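Local coordinates for decaprenyl diphosphate synthase (Rhodobacter capsulatus, PDB 3MZV), which catalyses the stepwise head-to-tail condensation of isopentenyl diphosphate onto an allylic diphosphate, building the all-trans decaprenyl diphosphate chain, at the interface of chains A and B. Residues are numbered along the deposited sequence; one frame, centred on the assembly and turned at random. Chains: chain A/B, Decaprenyl diphosphate synthase.

The interface of chains A and B. Residues chain A 122-123, 125-127; chain B 125, 145, 148-149, 152.
The methyl of B:Ala149 lies against one face of the guanidinium of A:Arg127, 3.4 Å from its plane and over its centre, with CB 3.5 Å from A:Arg127 CZ. The guanidinium is thus met by its face, while its edge serves the phenol of A:Tyr123: NH2 gives a hydrogen bond to A:Tyr123 OH at 3.0 Å, 153° at the hydrogen. That oxygen lies 1° out of the guanidinium plane. NE adds a weak bond to the same oxygen; together they would limit rotation of the guanidinium. Chi1 of the arginine, with CG anti to the carbonyl carbon, puts CG over one face of the A:Tyr123 ring toward its rim, and the bend at chi2 sets the course of the chain from CD onward. That ring, with CG anti to the backbone N (chi1 -171°), turns an edge to chain B, CD1 lying 3.3 Å from the in-plane carbonyl O of B:Ala149. An alanine at A:Arg127 would probably leave the B:Ala149 methyl without its flat cover and take both arginine donors from the A:Tyr123 hydroxyl. One turn of helix away from A:Asp122, A:Ala126 directs CB at helix 138-161 of chain B, 3.3 Å from B:Ala149 N. No polar pair bonds across this patch, which packs helix 114-132 of chain A mainly on helix 138-161 of chain B by van der Waals contact, in a two-fold arrangement consistent with the homodimers common in this family. On the flank, B:Phe125 brings its ring tip to A:Ala126, CZ lying 4.1 Å from CB.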
# COMPACT_ATOMS: atom_id res chain seq x y z
N ASP A 122 4.47 -0.05 1.93
CA ASP A 122 3.18 0.07 2.60
C ASP A 122 3.26 1.09 3.73
O ASP A 122 2.36 1.87 3.93
CB ASP A 122 2.71 -1.29 3.17
CG ASP A 122 2.20 -2.24 2.11
OD1 ASP A 122 1.94 -1.79 0.98
OD2 ASP A 122 2.05 -3.43 2.44
N TYR A 123 4.34 1.06 4.48
CA TYR A 123 4.52 2.01 5.57
C TYR A 123 4.55 3.43 5.03
O TYR A 123 3.86 4.31 5.56
CB TYR A 123 5.86 1.74 6.27
CG TYR A 123 6.05 2.54 7.56
CD1 TYR A 123 5.36 2.21 8.70
CD2 TYR A 123 6.94 3.61 7.63
CE1 TYR A 123 5.54 2.89 9.90
CE2 TYR A 123 7.15 4.30 8.85
CZ TYR A 123 6.43 3.93 9.96
OH TYR A 123 6.57 4.57 11.18
N PHE A 125 3.34 4.63 2.01
CA PHE A 125 2.04 4.97 1.51
C PHE A 125 1.15 5.44 2.71
O PHE A 125 0.51 6.51 2.65
CB PHE A 125 1.36 3.78 0.83
CG PHE A 125 1.73 3.51 -0.62
CD1 PHE A 125 1.54 4.47 -1.61
CD2 PHE A 125 2.07 2.20 -1.04
CE1 PHE A 125 1.79 4.17 -3.00
CE2 PHE A 125 2.31 1.91 -2.42
CZ PHE A 125 2.19 2.91 -3.38
N ALA A 126 1.12 4.65 3.78
CA ALA A 126 0.28 5.02 4.92
C ALA A 126 0.72 6.32 5.60
O ALA A 126 -0.11 7.17 5.91
CB ALA A 126 0.20 3.87 5.98
N ARG A 127 2.00 6.46 5.86
CA ARG A 127 2.50 7.71 6.43
C ARG A 127 2.22 8.92 5.53
O ARG A 127 1.96 9.99 6.06
CB ARG A 127 3.98 7.61 6.73
CG ARG A 127 4.29 6.63 7.87
CD ARG A 127 3.64 7.07 9.18
NE ARG A 127 4.12 6.31 10.32
CZ ARG A 127 3.45 6.10 11.43
NH1 ARG A 127 2.23 6.62 11.62
NH2 ARG A 127 3.99 5.35 12.39
N PHE B 125 -6.08 -0.15 -1.25
CA PHE B 125 -5.65 0.78 -0.23
C PHE B 125 -5.92 2.22 -0.68
O PHE B 125 -6.44 3.02 0.08
CB PHE B 125 -4.17 0.59 0.06
CG PHE B 125 -3.73 1.36 1.29
CD1 PHE B 125 -2.91 2.48 1.16
CD2 PHE B 125 -4.20 1.03 2.54
CE1 PHE B 125 -2.51 3.22 2.30
CE2 PHE B 125 -3.81 1.75 3.67
CZ PHE B 125 -2.94 2.87 3.54
N ALA B 145 -5.10 5.90 8.62
CA ALA B 145 -3.77 5.96 8.02
C ALA B 145 -2.70 5.49 8.97
O ALA B 145 -1.81 4.69 8.63
CB ALA B 145 -3.45 7.43 7.50
N SER B 148 -2.74 1.81 9.45
CA SER B 148 -2.17 1.14 8.30
C SER B 148 -0.68 1.11 8.39
O SER B 148 -0.05 0.08 8.07
CB SER B 148 -2.64 1.76 7.01
OG SER B 148 -4.05 1.65 6.90
N ALA B 149 -0.09 2.23 8.83
CA ALA B 149 1.33 2.32 9.04
C ALA B 149 1.76 1.30 10.13
O ALA B 149 2.77 0.61 10.00
CB ALA B 149 1.71 3.72 9.52
N ALA B 152 1.88 -2.31 8.93
CA ALA B 152 3.11 -2.56 8.21
C ALA B 152 4.32 -2.66 9.13
O ALA B 152 5.16 -3.55 8.96
CB ALA B 152 3.35 -1.52 7.14